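Local structure of unsaturated glucuronyl hydrolase (Streptococcus agalactiae, 2ZZR) at residues A[249-253]-A[309-314]; A[335-339]-A[385-389]. The protein hydrolyses unsaturated chondroitin, hyaluronan and heparin disaccharides, cleaving their glycosidic bonds to release the unsaturated uronic acid. All coordinates share one frame; numbering follows the deposited sequence.

Overall arrangement
Both contacts join helices of an alpha barrel and are largely buried, but contact 1 lies about 7 Å from the centre of the chain and contact 2 about 14 Å, measured between centres. Contact 1 pairs two nearly parallel helices at close range, largely through small residues and a tyrosine face, and includes substrate-binding W250. Contact 2 spans a wider gap at a steep angle, filled by larger side chains around a partly exposed phenylalanine, away from the annotated sites. No helix is common to both, yet the contacts touch: Y253 OH lies 2.8 Å from R388 NH2, a probable hydrogen bond, while V311 packs on M338 and A385.

Contact 1 (A[249-253]-A[309-314]); sequences AWGIY and TAVCGI
Two almost parallel helices of the alpha barrel, 245-262 and 304-318, come together where the ring of Y253 lies against C312 and G313. Their short axes approach to 7.8 Å at an angle of 21°, a spacing permitted by G313, whose CA stands 3.7 Å from Y253 CA and 3.6 Å from I252 O. With CG anti to the backbone N (chi1 -164°), Y253 turns one ring face to C312 and G313 of helix 304-318: C312 CB sits above it in a CH-pi contact, 3.8 Å from the centroid and displaced toward the rim, while C312 SG approaches obliquely. At the other end of the interface, T309 CG2 touches both A249 O, at 3.7 Å, and, obliquely, W250 CE3, at 3.9 Å. I252 CG2 rests 3.8 Å from A310 O. Polar ends turn elsewhere, T309 OG1 to S305 O and Y253 OH to R388. W250, a substrate-binding residue, also adjoins D174, the probable proton donor, which places the packing next to the active site. No hydrogen bond crosses the interface, and I252 O is buried with no partner in the model; the direct contact between these segments rests on van der Waals, CH-pi and sulfur-aromatic packing.

Contact 2 (A[335-339]-A[385-389]); sequences MHTML and ALIRF
F389 projects from helix 376-390 into a setting built by M335, H336 and L339 of helix 328-346, each of which meets its ring in a different way. L339 covers one face: CD2 lies 3.5 Å from the F389 centroid and almost on the ring normal, so the methyl is almost equally far from all six carbons, a centred CH-pi contact. The leucine reaches this place with CG anti to its own N (chi1 -172°), which carries the fork across the gap. Its other branch, CD1, points to the turn of helix 376-390 before F389, 3.9 Å from A385 CB and 4.1 Å from L386 CD2, so that one residue bridges the phenylalanine and two aliphatic neighbours. H336 instead offers a face. The edge of F389 points at it, CE2 standing over the middle of the imidazole and 3.5 Å from H336 NE2, with the planes at 56° in an edge-to-face pair. A hydrogen bond from H336 ND1 to K332 O, one turn earlier, helps to fix the imidazole rotation. M335 slides past the F389 ring in the opposite direction, approaching it obliquely: CG is set between N and the carbonyl carbon and the chain runs on extended, bringing CG to 3.8 Å and SD to 3.9 Å from F389 CZ, a Met-aromatic contact. The two short helix axes cross at 134° and stay 11.8 Å apart, a gap bridged by side chains alone. Around them, H315 of helix 304-318 meets both F389 and M335, L386 packs on V28, A31 and I32 of helix 25-46, and M338 turns to F278 and L279 of helix 265-280. R388 forms salt bridges to E384 of its own helix and to E316 of helix 304-318; the second ties the two helices together.

Contact 1 (A[249-253]-A[309-314])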
loop_
_atom_site.group_PDB
_atom_site.type_symbol
_atom_site.label_atom_id
_atom_site.label_comp_id
_atom_site.label_asym_id
_atom_site.label_seq_id
_atom_site.Cartn_x
_atom_site.Cartn_y
_atom_site.Cartn_z
ATOM N N ALA A 249 -6.458 5.462 -1.231
ATOM C CA ALA A 249 -6.078 4.071 -1.500
ATOM C C ALA A 249 -5.464 3.356 -0.296
ATOM O O ALA A 249 -5.701 2.165 -0.108
ATOM C CB ALA A 249 -5.148 3.989 -2.702
ATOM N N TRP A 250 -4.684 4.066 0.520
ATOM C CA TRP A 250 -4.150 3.459 1.742
ATOM C C TRP A 250 -5.290 2.992 2.648
ATOM O O TRP A 250 -5.181 1.956 3.292
ATOM C CB TRP A 250 -3.261 4.429 2.525
ATOM C CG TRP A 250 -1.932 4.795 1.895
ATOM C CD1 TRP A 250 -1.380 6.046 1.850
ATOM C CD2 TRP A 250 -0.982 3.915 1.255
ATOM N NE1 TRP A 250 -0.159 6.007 1.221
ATOM C CE2 TRP A 250 0.112 4.715 0.845
ATOM C CE3 TRP A 250 -0.956 2.539 0.978
ATOM C CZ2 TRP A 250 1.229 4.184 0.173
ATOM C CZ3 TRP A 250 0.163 2.006 0.312
ATOM C CH2 TRP A 250 1.237 2.833 -0.086
ATOM N N GLY A 251 -6.376 3.764 2.694
ATOM C CA GLY A 251 -7.571 3.366 3.432
ATOM C C GLY A 251 -8.232 2.147 2.805
ATOM O O GLY A 251 -8.552 1.176 3.502
ATOM N N ILE A 252 -8.403 2.188 1.484
ATOM C CA ILE A 252 -9.056 1.104 0.736
ATOM C C ILE A 252 -8.365 -0.241 0.932
ATOM O O ILE A 252 -9.039 -1.267 1.014
ATOM C CB ILE A 252 -9.206 1.449 -0.770
ATOM C CG1 ILE A 252 -10.182 2.620 -0.930
ATOM C CG2 ILE A 252 -9.712 0.244 -1.581
ATOM C CD1 ILE A 252 -10.085 3.317 -2.279
ATOM N N TYR A 253 -7.036 -0.234 1.036
ATOM C CA TYR A 253 -6.304 -1.486 1.262
ATOM C C TYR A 253 -6.062 -1.744 2.747
ATOM O O TYR A 253 -6.210 -2.868 3.218
ATOM C CB TYR A 253 -4.999 -1.490 0.459
ATOM C CG TYR A 253 -4.322 -2.849 0.286
ATOM C CD1 TYR A 253 -3.016 -2.927 -0.195
ATOM C CD2 TYR A 253 -4.980 -4.045 0.602
ATOM C CE1 TYR A 253 -2.375 -4.163 -0.372
ATOM C CE2 TYR A 253 -4.344 -5.295 0.439
ATOM C CZ TYR A 253 -3.044 -5.338 -0.049
ATOM O OH TYR A 253 -2.403 -6.549 -0.219
ATOM N N THR A 309 -2.885 0.159 -5.743
ATOM C CA THR A 309 -3.141 -0.098 -4.319
ATOM C C THR A 309 -4.631 -0.366 -4.053
ATOM O O THR A 309 -4.980 -1.305 -3.321
ATOM C CB THR A 309 -2.614 1.084 -3.464
ATOM O OG1 THR A 309 -1.225 1.279 -3.765
ATOM C CG2 THR A 309 -2.749 0.805 -1.971
ATOM N N ALA A 310 -5.501 0.432 -4.669
ATOM C CA ALA A 310 -6.951 0.243 -4.537
ATOM C C ALA A 310 -7.420 -1.101 -5.107
ATOM O O ALA A 310 -8.317 -1.742 -4.545
ATOM C CB ALA A 310 -7.715 1.399 -5.188
ATOM N N VAL A 311 -6.814 -1.525 -6.215
ATOM C CA VAL A 311 -7.145 -2.832 -6.792
ATOM C C VAL A 311 -6.859 -3.943 -5.775
ATOM O O VAL A 311 -7.714 -4.807 -5.549
ATOM C CB VAL A 311 -6.429 -3.090 -8.145
ATOM C CG1 VAL A 311 -6.532 -4.576 -8.534
ATOM C CG2 VAL A 311 -7.038 -2.219 -9.249
ATOM N N CYS A 312 -5.676 -3.918 -5.161
ATOM C CA CYS A 312 -5.319 -4.908 -4.128
ATOM C C CYS A 312 -6.322 -4.901 -2.976
ATOM O O CYS A 312 -6.742 -5.969 -2.505
ATOM C CB CYS A 312 -3.901 -4.670 -3.599
ATOM S SG CYS A 312 -2.622 -4.918 -4.845
ATOM N N GLY A 313 -6.710 -3.697 -2.546
ATOM C CA GLY A 313 -7.669 -3.530 -1.446
ATOM C C GLY A 313 -9.041 -4.103 -1.764
ATOM O O GLY A 313 -9.649 -4.782 -0.934
ATOM N N ILE A 314 -9.532 -3.821 -2.962
ATOM C CA ILE A 314 -10.833 -4.331 -3.393
ATOM C C ILE A 314 -10.768 -5.864 -3.488
ATOM O O ILE A 314 -11.660 -6.567 -2.997
ATOM C CB ILE A 314 -11.277 -3.696 -4.740
ATOM C CG1 ILE A 314 -11.528 -2.188 -4.565
ATOM C CG2 ILE A 314 -12.542 -4.381 -5.278
ATOM C CD1 ILE A 314 -11.686 -1.440 -5.882
#

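Contact 2 (A[335-339]-A[385-389])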
loop_
_atom_site.group_PDB
_atom_site.type_symbol
_atom_site.label_atom_id
_atom_site.label_comp_id
_atom_site.label_asym_id
_atom_site.label_seq_id
_atom_site.Cartn_x
_atom_site.Cartn_y
_atom_site.Cartn_z
ATOM N N MET A 335 -12.635 -3.646 -10.028
ATOM C CA MET A 335 -11.208 -3.968 -9.926
ATOM C C MET A 335 -10.639 -4.547 -11.228
ATOM O O MET A 335 -9.495 -4.273 -11.576
ATOM C CB MET A 335 -10.901 -4.853 -8.711
ATOM C CG MET A 335 -11.434 -6.261 -8.784
ATOM S SD MET A 335 -10.813 -7.238 -7.413
ATOM C CE MET A 335 -11.495 -8.835 -7.896
ATOM N N HIS A 336 -11.446 -5.323 -11.949
ATOM C CA HIS A 336 -11.062 -5.820 -13.274
ATOM C C HIS A 336 -10.842 -4.688 -14.283
ATOM O O HIS A 336 -9.853 -4.717 -15.024
ATOM C CB HIS A 336 -12.102 -6.804 -13.810
ATOM C CG HIS A 336 -11.874 -8.219 -13.377
ATOM N ND1 HIS A 336 -12.234 -8.689 -12.133
ATOM C CD2 HIS A 336 -11.328 -9.270 -14.033
ATOM C CE1 HIS A 336 -11.927 -9.972 -12.043
ATOM N NE2 HIS A 336 -11.379 -10.349 -13.183
ATOM N N THR A 337 -11.756 -3.714 -14.305
ATOM C CA THR A 337 -11.657 -2.578 -15.225
ATOM C C THR A 337 -10.412 -1.741 -14.930
ATOM O O THR A 337 -9.682 -1.355 -15.849
ATOM C CB THR A 337 -12.905 -1.670 -15.152
ATOM O OG1 THR A 337 -14.090 -2.475 -15.159
ATOM C CG2 THR A 337 -12.943 -0.715 -16.337
ATOM N N MET A 338 -10.182 -1.474 -13.645
ATOM C CA MET A 338 -9.045 -0.681 -13.189
ATOM C C MET A 338 -7.728 -1.376 -13.523
ATOM O O MET A 338 -6.815 -0.761 -14.078
ATOM C CB MET A 338 -9.163 -0.415 -11.686
ATOM C CG MET A 338 -10.394 0.425 -11.301
ATOM S SD MET A 338 -10.871 0.220 -9.566
ATOM C CE MET A 338 -9.662 1.284 -8.798
ATOM N N LEU A 339 -7.639 -2.667 -13.204
ATOM C CA LEU A 339 -6.434 -3.428 -13.504
ATOM C C LEU A 339 -6.213 -3.555 -15.015
ATOM O O LEU A 339 -5.073 -3.467 -15.484
ATOM C CB LEU A 339 -6.462 -4.803 -12.825
ATOM C CG LEU A 339 -5.185 -5.658 -12.879
ATOM C CD1 LEU A 339 -3.922 -4.909 -12.408
ATOM C CD2 LEU A 339 -5.377 -6.935 -12.076
ATOM N N ALA A 385 -1.271 -7.088 -7.529
ATOM C CA ALA A 385 -2.611 -7.217 -8.104
ATOM C C ALA A 385 -2.637 -8.318 -9.155
ATOM O O ALA A 385 -3.552 -9.147 -9.178
ATOM C CB ALA A 385 -3.077 -5.897 -8.713
ATOM N N LEU A 386 -1.622 -8.327 -10.018
ATOM C CA LEU A 386 -1.523 -9.346 -11.058
ATOM C C LEU A 386 -1.465 -10.747 -10.455
ATOM O O LEU A 386 -2.223 -11.648 -10.875
ATOM C CB LEU A 386 -0.307 -9.082 -11.947
ATOM C CG LEU A 386 -0.413 -7.846 -12.847
ATOM C CD1 LEU A 386 0.912 -7.661 -13.612
ATOM C CD2 LEU A 386 -1.595 -7.942 -13.808
ATOM N N ILE A 387 -0.588 -10.920 -9.463
ATOM C CA ILE A 387 -0.410 -12.202 -8.772
ATOM C C ILE A 387 -1.676 -12.601 -7.990
ATOM O O ILE A 387 -2.073 -13.771 -8.005
ATOM C CB ILE A 387 0.864 -12.203 -7.862
ATOM C CG1 ILE A 387 2.149 -12.092 -8.708
ATOM C CG2 ILE A 387 0.914 -13.434 -6.926
ATOM C CD1 ILE A 387 2.415 -13.259 -9.684
ATOM N N ARG A 388 -2.315 -11.626 -7.338
ATOM C CA ARG A 388 -3.611 -11.856 -6.683
ATOM C C ARG A 388 -4.642 -12.462 -7.639
ATOM O O ARG A 388 -5.349 -13.408 -7.280
ATOM C CB ARG A 388 -4.169 -10.555 -6.097
ATOM C CG ARG A 388 -3.640 -10.212 -4.705
ATOM C CD ARG A 388 -4.130 -8.824 -4.285
ATOM N NE ARG A 388 -3.824 -8.543 -2.881
ATOM C CZ ARG A 388 -4.571 -8.947 -1.854
ATOM N NH1 ARG A 388 -5.689 -9.641 -2.062
ATOM N NH2 ARG A 388 -4.203 -8.659 -0.612
ATOM N N PHE A 389 -4.733 -11.908 -8.846
ATOM C CA PHE A 389 -5.722 -12.356 -9.830
ATOM C C PHE A 389 -5.383 -13.738 -10.371
ATOM O O PHE A 389 -6.280 -14.534 -10.682
ATOM C CB PHE A 389 -5.793 -11.363 -10.989
ATOM C CG PHE A 389 -6.761 -10.243 -10.778
ATOM C CD1 PHE A 389 -6.699 -9.443 -9.635
ATOM C CD2 PHE A 389 -7.721 -9.958 -11.742
ATOM C CE1 PHE A 389 -7.591 -8.389 -9.454
ATOM C CE2 PHE A 389 -8.615 -8.908 -11.570
ATOM C CZ PHE A 389 -8.550 -8.122 -10.424
#